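Local atomic coordinates of hypothetical protein PA3352 (Pseudomonas aeruginosa, PDB entry 2FUP), a protein that is of unknown function but, as a putative FlgN-family flagella synthesis protein, probably acts as an export chaperone in building the bacterial flagellum. Residues 8-19 with 87-98; 21-29 with 41-51. All coordinates share one frame; numbering follows the deposited sequence.

How the interactions relate
From the N terminus, helix 7-34 supplies one partner to both contacts, residues 8-19 to interaction 1 and 21-29 to interaction 2. Interaction 2 closes the shorter loop, a hairpin in which helix 39-68 turns back through 41-51. Interaction 1 closes a longer one, in which 87-98, at the start of helix 88-114, returns beside the beginning of the chain; interaction 2 is nested within it. Their centres lie about 21 Å apart on opposite sides of the chain's centre, and they meet where His18, in one of its two conformers, packs against Leu51. Together they tie helix 7-34 to the other two long helices of this all-helical fold.

Interaction 1: residues 8-19 with 87-98; sequences LLDLFAEDIGHA and DGAELLARGDEL
Leu98 drops as a knob into a hole formed by Phe12, Asp15, Ile16 and Ala19, joining helices 7-34 and 88-114 of the all-helical FlgN-family fold. The two segments run roughly parallel, 9.5 Å apart at closest approach and 28° between their directions. From its base outward, Leu98 CB lies against Ile16 CG1. Its CG stands anti to the backbone N (chi1 -176°), which carries the two methyls across to the other helix: CD1 rests 3.7 Å from Asp15 O and also touches Ala19 CB, while CD2 meets Asp15 CB and the edge of the Phe12 ring at CD1, near the ring plane. One face of that ring lies over the backbone of 87-98, with Leu91 O and Gly95 N above it and offset toward the rim. Gly95 has no side chain, and Phe12 CE1 comes within 3.5 Å of its CA. At the N-terminal end, the single methyl Leu91 CD2 reaches Leu8 CG, Leu9 CB and Phe12 CD2. Water 1 joins backbone to side chain here, accepting from Leu9 N and donating to Asp87 OD2; Asp87 also forms a salt bridge with Arg85. Arg62 of helix 39-68 touches Phe12 and Leu98 and pairs with one conformer of Asp15, whose carboxylate also accepts from Asn58. Along the more open flank, Ile16 CD1 packs 3.6 Å from Arg94 CD and meets the guanidinium at its edge. The arginine, bent at chi2 and chi3, is held between two glutamates of its own helix. Arg94 NH1 binds Glu90 OE1 at 3.1 Å from the syn side but out of the carboxylate plane, and Arg94 NE and NH2 both grip Glu97 OE1, each at 2.9 Å and tilted 20° from the guanidinium plane.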
loop_
_atom_site.group_PDB
_atom_site.type_symbol
_atom_site.label_atom_id
_atom_site.label_comp_id
_atom_site.label_asym_id
_atom_site.label_seq_id
_atom_site.Cartn_x
_atom_site.Cartn_y
_atom_site.Cartn_z
ATOM N N LEU A 8 9.591 11.084 3.931
ATOM C CA LEU A 8 8.205 10.814 3.630
ATOM C C LEU A 8 8.018 10.462 2.167
ATOM O O LEU A 8 7.278 9.492 1.834
ATOM C CB LEU A 8 7.268 11.953 4.015
ATOM C CG LEU A 8 5.787 11.697 3.984
ATOM C CD1 LEU A 8 5.411 10.571 4.919
ATOM C CD2 LEU A 8 4.974 12.891 4.387
ATOM N N LEU A 9 8.655 11.227 1.288
ATOM C CA LEU A 9 8.519 10.936 -0.112
ATOM C C LEU A 9 9.103 9.576 -0.452
ATOM O O LEU A 9 8.539 8.846 -1.266
ATOM C CB LEU A 9 9.138 12.055 -0.948
ATOM C CG LEU A 9 8.939 11.944 -2.472
ATOM C CD1 LEU A 9 7.484 11.958 -2.889
ATOM C CD2 LEU A 9 9.658 13.171 -3.119
ATOM N N ASP A 10 10.186 9.186 0.200
ATOM C CA ASP A 10 10.802 7.863 -0.037
ATOM C C ASP A 10 9.839 6.789 0.388
ATOM O O ASP A 10 9.693 5.773 -0.292
ATOM C CB ASP A 10 12.107 7.744 0.722
ATOM C CG ASP A 10 12.849 6.507 0.386
ATOM O OD1 ASP A 10 13.267 6.343 -0.758
ATOM O OD2 ASP A 10 13.122 5.723 1.322
ATOM N N LEU A 11 9.156 6.993 1.515
ATOM C CA LEU A 11 8.183 5.975 1.961
ATOM C C LEU A 11 7.044 5.815 0.988
ATOM O O LEU A 11 6.580 4.713 0.715
ATOM C CB LEU A 11 7.653 6.358 3.341
ATOM C CG LEU A 11 8.656 6.245 4.478
ATOM C CD1 LEU A 11 8.199 6.983 5.707
ATOM C CD2 LEU A 11 8.947 4.841 4.834
ATOM N N PHE A 12 6.554 6.913 0.454
ATOM C CA PHE A 12 5.524 6.811 -0.555
ATOM C C PHE A 12 6.052 6.095 -1.783
ATOM O O PHE A 12 5.333 5.266 -2.344
ATOM C CB PHE A 12 5.003 8.188 -0.975
ATOM C CG PHE A 12 3.962 8.747 -0.064
ATOM C CD1 PHE A 12 2.746 8.124 0.141
ATOM C CD2 PHE A 12 4.164 9.943 0.606
ATOM C CE1 PHE A 12 1.798 8.638 0.985
ATOM C CE2 PHE A 12 3.176 10.469 1.490
ATOM C CZ PHE A 12 1.975 9.806 1.667
ATOM N N ALA A 13 7.246 6.448 -2.247
ATOM C CA ALA A 13 7.815 5.802 -3.454
ATOM C C ALA A 13 7.954 4.302 -3.221
ATOM O O ALA A 13 7.599 3.498 -4.069
ATOM C CB ALA A 13 9.191 6.419 -3.807
ATOM N N GLU A 14 8.492 3.917 -2.087
ATOM C CA GLU A 14 8.632 2.501 -1.782
ATOM C C GLU A 14 7.285 1.795 -1.755
ATOM O O GLU A 14 7.115 0.719 -2.327
ATOM C CB GLU A 14 9.280 2.312 -0.411
ATOM C CG GLU A 14 10.731 2.704 -0.349
ATOM C CD GLU A 14 11.401 2.502 1.020
ATOM O OE1 GLU A 14 10.748 1.887 1.928
ATOM O OE2 GLU A 14 12.593 2.950 1.154
ATOM N N ASP A 15 6.291 2.435 -1.155
ATOM C CA ASP A 15 4.993 1.782 -1.026
ATOM C C ASP A 15 4.248 1.687 -2.341
ATOM O O ASP A 15 3.526 0.710 -2.567
ATOM C CB ASP A 15 4.151 2.415 0.098
ATOM C CG ASP A 15 4.568 1.918 1.454
ATOM O OD1 ASP A 15 3.873 2.153 2.461
ATOM O OD2 ASP A 15 5.485 1.141 1.452
ATOM N N ILE A 16 4.397 2.663 -3.232
ATOM C CA ILE A 16 3.816 2.559 -4.604
ATOM C C ILE A 16 4.405 1.306 -5.315
ATOM O O ILE A 16 3.697 0.527 -5.940
ATOM C CB ILE A 16 3.979 3.851 -5.388
ATOM C CG1 ILE A 16 2.984 4.898 -4.863
ATOM C CG2 ILE A 16 3.733 3.600 -6.855
ATOM C CD1 ILE A 16 3.382 6.294 -5.161
ATOM N N GLY A 17 5.708 1.113 -5.171
ATOM C CA GLY A 17 6.355 -0.074 -5.785
ATOM C C GLY A 17 5.768 -1.314 -5.163
ATOM O O GLY A 17 5.473 -2.269 -5.880
ATOM N N HIS A 18 5.688 -1.355 -3.833
ATOM C CA HIS A 18 5.183 -2.580 -3.200
ATOM C C HIS A 18 3.698 -2.820 -3.516
ATOM O O HIS A 18 3.302 -3.972 -3.680
ATOM C CB HIS A 18 5.436 -2.582 -1.701
ATOM C CG HIS A 18 6.868 -2.435 -1.339
ATOM N ND1 HIS A 18 7.882 -3.043 -2.040
ATOM C CD2 HIS A 18 7.451 -1.756 -0.327
ATOM C CE1 HIS A 18 9.041 -2.758 -1.449
ATOM N NE2 HIS A 18 8.807 -1.939 -0.438
ATOM N N ALA A 19 2.883 -1.771 -3.575
ATOM C CA ALA A 19 1.481 -1.920 -3.903
ATOM C C ALA A 19 1.302 -2.381 -5.338
ATOM O O ALA A 19 0.457 -3.195 -5.621
ATOM C CB ALA A 19 0.736 -0.636 -3.654
ATOM N N ASP A 87 8.959 19.551 -2.223
ATOM C CA ASP A 87 8.557 18.250 -2.672
ATOM C C ASP A 87 7.046 18.049 -2.457
ATOM O O ASP A 87 6.530 16.958 -2.648
ATOM C CB ASP A 87 9.341 17.091 -2.042
ATOM C CG ASP A 87 9.042 16.874 -0.561
ATOM O OD1 ASP A 87 8.153 17.563 -0.040
ATOM O OD2 ASP A 87 9.759 15.994 0.069
ATOM N N GLY A 88 6.321 19.100 -2.085
ATOM C CA GLY A 88 4.935 18.957 -1.636
ATOM C C GLY A 88 3.984 18.435 -2.710
ATOM O O GLY A 88 3.103 17.600 -2.416
ATOM N N ALA A 89 4.135 18.951 -3.918
ATOM C CA ALA A 89 3.213 18.497 -4.973
ATOM C C ALA A 89 3.440 17.019 -5.264
ATOM O O ALA A 89 2.487 16.250 -5.492
ATOM C CB ALA A 89 3.388 19.318 -6.228
ATOM N N GLU A 90 4.705 16.582 -5.228
ATOM C CA GLU A 90 4.991 15.194 -5.414
ATOM C C GLU A 90 4.446 14.387 -4.254
ATOM O O GLU A 90 3.955 13.263 -4.482
ATOM C CB GLU A 90 6.512 14.943 -5.485
ATOM C CG GLU A 90 7.056 15.129 -6.808
ATOM C CD GLU A 90 6.601 14.038 -7.714
ATOM O OE1 GLU A 90 6.531 12.846 -7.326
ATOM O OE2 GLU A 90 6.285 14.386 -8.794
ATOM N N LEU A 91 4.594 14.832 -2.989
ATOM C CA LEU A 91 3.979 14.116 -1.872
ATOM C C LEU A 91 2.495 13.835 -2.115
ATOM O O LEU A 91 2.000 12.731 -1.871
ATOM C CB LEU A 91 4.168 14.847 -0.530
ATOM C CG LEU A 91 5.553 14.942 0.097
ATOM C CD1 LEU A 91 5.613 15.858 1.242
ATOM C CD2 LEU A 91 5.983 13.555 0.521
ATOM N N LEU A 92 1.794 14.901 -2.467
ATOM C CA LEU A 92 0.336 14.786 -2.666
ATOM C C LEU A 92 0.021 13.820 -3.834
ATOM O O LEU A 92 -0.868 12.960 -3.701
ATOM C CB LEU A 92 -0.324 16.164 -2.839
ATOM C CG LEU A 92 -0.458 16.902 -1.516
ATOM C CD1 LEU A 92 -0.792 18.314 -1.964
ATOM C CD2 LEU A 92 -1.503 16.330 -0.620
ATOM N N ALA A 93 0.702 13.943 -4.965
ATOM C CA ALA A 93 0.470 13.115 -6.114
ATOM C C ALA A 93 0.728 11.643 -5.754
ATOM O O ALA A 93 -0.017 10.716 -6.128
ATOM C CB ALA A 93 1.366 13.523 -7.232
ATOM N N ARG A 94 1.849 11.385 -5.069
ATOM C CA ARG A 94 2.170 10.001 -4.678
ATOM C C ARG A 94 1.188 9.470 -3.632
ATOM O O ARG A 94 0.811 8.313 -3.688
ATOM C CB ARG A 94 3.642 9.909 -4.200
ATOM C CG ARG A 94 4.648 10.315 -5.235
ATOM C CD ARG A 94 4.801 9.386 -6.439
ATOM N NE ARG A 94 3.701 9.411 -7.344
ATOM C CZ ARG A 94 3.462 10.264 -8.347
ATOM N NH1 ARG A 94 4.197 11.322 -8.587
ATOM N NH2 ARG A 94 2.390 10.064 -9.081
ATOM N N GLY A 95 0.800 10.289 -2.659
ATOM C CA GLY A 95 -0.170 9.842 -1.697
ATOM C C GLY A 95 -1.445 9.423 -2.397
ATOM O O GLY A 95 -2.090 8.443 -2.044
ATOM N N ASP A 96 -1.909 10.196 -3.392
ATOM C CA ASP A 96 -3.163 9.895 -4.075
ATOM C C ASP A 96 -3.036 8.624 -4.942
ATOM O O ASP A 96 -3.968 7.849 -5.061
ATOM C CB ASP A 96 -3.573 11.079 -4.974
ATOM C CG ASP A 96 -3.931 12.323 -4.199
ATOM O OD1 ASP A 96 -4.325 12.211 -2.990
ATOM O OD2 ASP A 96 -3.890 13.434 -4.796
ATOM N N GLU A 97 -1.879 8.464 -5.573
ATOM C CA GLU A 97 -1.634 7.246 -6.332
ATOM C C GLU A 97 -1.622 6.016 -5.438
ATOM O O GLU A 97 -2.136 4.963 -5.788
ATOM C CB GLU A 97 -0.325 7.319 -7.088
ATOM C CG GLU A 97 -0.002 6.128 -7.971
ATOM C CD GLU A 97 1.300 6.282 -8.747
ATOM O OE1 GLU A 97 2.104 7.257 -8.473
ATOM O OE2 GLU A 97 1.475 5.379 -9.623
ATOM N N LEU A 98 -0.935 6.111 -4.308
ATOM C CA LEU A 98 -0.966 5.014 -3.346
ATOM C C LEU A 98 -2.348 4.699 -2.885
ATOM O O LEU A 98 -2.730 3.534 -2.807
ATOM C CB LEU A 98 -0.050 5.327 -2.158
ATOM C CG LEU A 98 0.079 4.205 -1.125
ATOM C CD1 LEU A 98 0.667 2.910 -1.721
ATOM C CD2 LEU A 98 0.861 4.633 0.108
HETATM O O HOH W 1 9.627 13.884 1.897
#

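Interaction 2: residues 21-29 with 41-51; sequences QLLQLVDEE and LQQLLGAKQPL
Leu25 is a knob in the hole made by Leu44, Ala47, Lys48 and Leu51. Its CD1 branch touches Ala47 CB and, methyl to methyl, Leu51 CD1 at 3.7 Å, while CD2 meets Leu44 CD2 at 4.0 Å. Leu44 divides its own branches between two neighbours: CD1 lies 3.6 Å from the backbone CA of Glu29, and CD2 presses on the carboxylate carbon of Glu28. Toward the other end, Leu51 CD1 also touches Gln21 CB and the backbone at Leu22 N.

On the buried side, the aliphatic part of Lys48 crosses Leu22 at about a right angle, its CG and CD against Leu22 CD1. The lysine chain then bends at chi3 (-68°) and brings Lys48 NZ to Glu29 OE1, 3.2 Å away, in a salt bridge on the syn side of the carboxylate, somewhat out of its plane. Glu29 comes to meet it with its CG anti to the backbone N (chi1 179°) and the chain extended beyond. Water 2 donates to the same OE1 and to Leu41 O, while Leu41 CD2 touches Glu29 CG.

A second shell fixes both charges: Asn112 of helix 88-114 donates to Glu29 OE2, and Lys48 NZ also gives a hydrogen bond to Asn119 O. Two acceptors thus grip the buried ammonium, which would probably favour its charged form. Cys105 and Ala108 of helix 88-114 back Leu22 and Val26. With axes 10.0 Å apart and 165° between their directions, the pair is an antiparallel helical hairpin joined by knobs-into-holes packing, as in helical bundles.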
loop_
_atom_site.group_PDB
_atom_site.type_symbol
_atom_site.label_atom_id
_atom_site.label_comp_id
_atom_site.label_asym_id
_atom_site.label_seq_id
_atom_site.Cartn_x
_atom_site.Cartn_y
_atom_site.Cartn_z
ATOM N N GLN A 21 3.464 -4.262 -6.928
ATOM C CA GLN A 21 3.854 -5.651 -6.933
ATOM C C GLN A 21 2.732 -6.498 -6.321
ATOM O O GLN A 21 2.442 -7.606 -6.790
ATOM C CB GLN A 21 5.214 -5.861 -6.303
ATOM C CG GLN A 21 6.297 -5.331 -7.247
ATOM C CD GLN A 21 7.650 -5.913 -6.950
ATOM O OE1 GLN A 21 7.980 -6.129 -5.799
ATOM N NE2 GLN A 21 8.439 -6.198 -7.997
ATOM N N LEU A 22 2.129 -6.015 -5.236
ATOM C CA LEU A 22 1.022 -6.756 -4.588
ATOM C C LEU A 22 -0.147 -6.961 -5.566
ATOM O O LEU A 22 -0.664 -8.051 -5.727
ATOM C CB LEU A 22 0.581 -6.019 -3.305
ATOM C CG LEU A 22 -0.485 -6.735 -2.506
ATOM C CD1 LEU A 22 -0.072 -8.100 -2.067
ATOM C CD2 LEU A 22 -0.889 -5.889 -1.286
ATOM N N LEU A 23 -0.510 -5.878 -6.263
ATOM C CA LEU A 23 -1.622 -5.963 -7.208
ATOM C C LEU A 23 -1.318 -7.028 -8.272
ATOM O O LEU A 23 -2.192 -7.787 -8.675
ATOM C CB LEU A 23 -1.856 -4.577 -7.804
ATOM C CG LEU A 23 -3.031 -4.437 -8.719
ATOM C CD1 LEU A 23 -4.344 -4.813 -8.047
ATOM C CD2 LEU A 23 -3.056 -2.999 -9.317
ATOM N N GLN A 24 -0.092 -7.021 -8.797
ATOM C CA GLN A 24 0.300 -8.007 -9.787
ATOM C C GLN A 24 0.223 -9.468 -9.248
ATOM O O GLN A 24 -0.249 -10.388 -9.907
ATOM C CB GLN A 24 1.695 -7.705 -10.254
ATOM C CG GLN A 24 1.725 -6.446 -11.128
ATOM C CD GLN A 24 3.092 -5.863 -11.372
ATOM O OE1 GLN A 24 4.061 -6.590 -11.481
ATOM N NE2 GLN A 24 3.160 -4.525 -11.540
ATOM N N LEU A 25 0.697 -9.649 -7.997
ATOM C CA LEU A 25 0.571 -10.969 -7.381
ATOM C C LEU A 25 -0.883 -11.395 -7.157
ATOM O O LEU A 25 -1.228 -12.572 -7.277
ATOM C CB LEU A 25 1.364 -11.058 -6.072
ATOM C CG LEU A 25 2.885 -10.956 -6.137
ATOM C CD1 LEU A 25 3.471 -10.848 -4.749
ATOM C CD2 LEU A 25 3.452 -12.129 -6.925
ATOM N N VAL A 26 -1.729 -10.433 -6.781
ATOM C CA VAL A 26 -3.158 -10.763 -6.655
ATOM C C VAL A 26 -3.811 -11.136 -8.003
ATOM O O VAL A 26 -4.630 -12.069 -8.116
ATOM C CB VAL A 26 -3.948 -9.608 -5.980
ATOM C CG1 VAL A 26 -5.451 -9.936 -5.950
ATOM C CG2 VAL A 26 -3.452 -9.423 -4.616
ATOM N N ASP A 27 -3.402 -10.471 -9.067
ATOM C CA ASP A 27 -3.880 -10.818 -10.396
ATOM C C ASP A 27 -3.316 -12.194 -10.808
ATOM O O ASP A 27 -3.994 -13.028 -11.458
ATOM C CB ASP A 27 -3.373 -9.806 -11.411
ATOM C CG ASP A 27 -3.846 -10.117 -12.828
ATOM O OD1 ASP A 27 -5.078 -10.148 -12.990
ATOM O OD2 ASP A 27 -2.996 -10.269 -13.760
ATOM N N GLU A 28 -2.048 -12.461 -10.454
ATOM C CA GLU A 28 -1.433 -13.731 -10.784
ATOM C C GLU A 28 -2.235 -14.861 -10.062
ATOM O O GLU A 28 -2.468 -15.957 -10.583
ATOM C CB GLU A 28 0.045 -13.706 -10.394
ATOM C CG GLU A 28 0.764 -14.951 -10.773
ATOM C CD GLU A 28 2.291 -14.824 -10.733
ATOM O OE1 GLU A 28 2.746 -13.663 -10.561
ATOM O OE2 GLU A 28 3.016 -15.857 -10.800
ATOM N N GLU A 29 -2.578 -14.587 -8.800
ATOM C CA GLU A 29 -3.393 -15.525 -8.050
ATOM C C GLU A 29 -4.807 -15.768 -8.659
ATOM O O GLU A 29 -5.269 -16.879 -8.723
ATOM C CB GLU A 29 -3.471 -15.038 -6.596
ATOM C CG GLU A 29 -4.302 -15.882 -5.675
ATOM C CD GLU A 29 -4.384 -15.221 -4.307
ATOM O OE1 GLU A 29 -3.404 -15.310 -3.526
ATOM O OE2 GLU A 29 -5.395 -14.547 -4.043
ATOM N N LEU A 41 -0.500 -21.529 -5.520
ATOM C CA LEU A 41 -1.195 -20.610 -4.595
ATOM C C LEU A 41 -0.403 -20.400 -3.306
ATOM O O LEU A 41 -0.320 -19.251 -2.823
ATOM C CB LEU A 41 -2.568 -21.112 -4.282
ATOM C CG LEU A 41 -3.488 -21.178 -5.493
ATOM C CD1 LEU A 41 -4.753 -21.893 -4.991
ATOM C CD2 LEU A 41 -3.814 -19.894 -6.169
ATOM N N GLN A 42 0.188 -21.473 -2.768
ATOM C CA GLN A 42 1.041 -21.315 -1.578
ATOM C C GLN A 42 2.235 -20.410 -1.815
ATOM O O GLN A 42 2.628 -19.620 -0.953
ATOM C CB GLN A 42 1.533 -22.673 -1.066
ATOM C CG GLN A 42 2.483 -22.604 0.145
ATOM C CD GLN A 42 2.840 -23.998 0.644
ATOM O OE1 GLN A 42 2.718 -24.999 -0.082
ATOM N NE2 GLN A 42 3.290 -24.072 1.895
ATOM N N GLN A 43 2.825 -20.524 -3.008
ATOM C CA GLN A 43 4.003 -19.735 -3.343
ATOM C C GLN A 43 3.677 -18.256 -3.512
ATOM O O GLN A 43 4.442 -17.365 -3.152
ATOM C CB GLN A 43 4.686 -20.309 -4.597
ATOM C CG GLN A 43 5.181 -21.707 -4.443
ATOM C CD GLN A 43 5.832 -22.009 -3.109
ATOM O OE1 GLN A 43 6.716 -21.272 -2.649
ATOM N NE2 GLN A 43 5.383 -23.073 -2.458
ATOM N N LEU A 44 2.503 -17.983 -4.086
ATOM C CA LEU A 44 2.035 -16.610 -4.217
ATOM C C LEU A 44 1.741 -15.979 -2.860
ATOM O O LEU A 44 2.045 -14.804 -2.634
ATOM C CB LEU A 44 0.791 -16.536 -5.125
ATOM C CG LEU A 44 1.111 -16.891 -6.600
ATOM C CD1 LEU A 44 -0.142 -16.994 -7.376
ATOM C CD2 LEU A 44 2.025 -15.875 -7.202
ATOM N N LEU A 45 1.169 -16.770 -1.972
ATOM C CA LEU A 45 1.020 -16.283 -0.542
ATOM C C LEU A 45 2.386 -15.912 0.040
ATOM O O LEU A 45 2.517 -14.910 0.728
ATOM C CB LEU A 45 0.332 -17.321 0.345
ATOM C CG LEU A 45 0.128 -16.919 1.817
ATOM C CD1 LEU A 45 -0.723 -15.634 1.909
ATOM C CD2 LEU A 45 -0.513 -18.048 2.617
ATOM N N GLY A 46 3.395 -16.735 -0.210
ATOM C CA GLY A 46 4.747 -16.502 0.324
ATOM C C GLY A 46 5.336 -15.250 -0.293
ATOM O O GLY A 46 6.041 -14.513 0.356
ATOM N N ALA A 47 5.033 -14.999 -1.550
ATOM C CA ALA A 47 5.518 -13.807 -2.200
ATOM C C ALA A 47 4.844 -12.533 -1.674
ATOM O O ALA A 47 5.450 -11.444 -1.680
ATOM C CB ALA A 47 5.320 -13.928 -3.723
ATOM N N LYS A 48 3.568 -12.634 -1.282
ATOM C CA LYS A 48 2.793 -11.470 -0.789
ATOM C C LYS A 48 3.238 -11.074 0.603
ATOM O O LYS A 48 3.061 -9.899 0.942
ATOM C CB LYS A 48 1.300 -11.768 -0.756
ATOM C CG LYS A 48 0.689 -11.909 -2.078
ATOM C CD LYS A 48 -0.832 -11.900 -2.036
ATOM C CE LYS A 48 -1.402 -13.102 -1.368
ATOM N NZ LYS A 48 -2.913 -12.991 -1.416
ATOM N N GLN A 49 3.780 -12.038 1.383
ATOM C CA GLN A 49 4.142 -11.792 2.808
ATOM C C GLN A 49 5.097 -10.624 3.002
ATOM O O GLN A 49 4.759 -9.666 3.706
ATOM C CB GLN A 49 4.714 -13.058 3.488
ATOM C CG GLN A 49 3.767 -14.239 3.628
ATOM C CD GLN A 49 2.365 -13.827 3.947
ATOM O OE1 GLN A 49 1.451 -13.992 3.139
ATOM N NE2 GLN A 49 2.183 -13.252 5.122
ATOM N N PRO A 50 6.277 -10.670 2.393
ATOM C CA PRO A 50 7.164 -9.525 2.648
ATOM C C PRO A 50 6.574 -8.181 2.209
ATOM O O PRO A 50 6.937 -7.142 2.755
ATOM C CB PRO A 50 8.410 -9.843 1.846
ATOM C CG PRO A 50 7.980 -10.969 0.876
ATOM C CD PRO A 50 6.913 -11.702 1.556
ATOM N N LEU A 51 5.687 -8.184 1.224
ATOM C CA LEU A 51 5.133 -6.928 0.744
ATOM C C LEU A 51 4.160 -6.358 1.748
ATOM O O LEU A 51 4.075 -5.151 1.954
ATOM C CB LEU A 51 4.401 -7.112 -0.628
ATOM C CG LEU A 51 5.363 -7.446 -1.738
ATOM C CD1 LEU A 51 4.541 -7.784 -2.984
ATOM C CD2 LEU A 51 6.345 -6.339 -2.008
HETATM O O HOH W 2 -2.679 -18.096 -3.016
#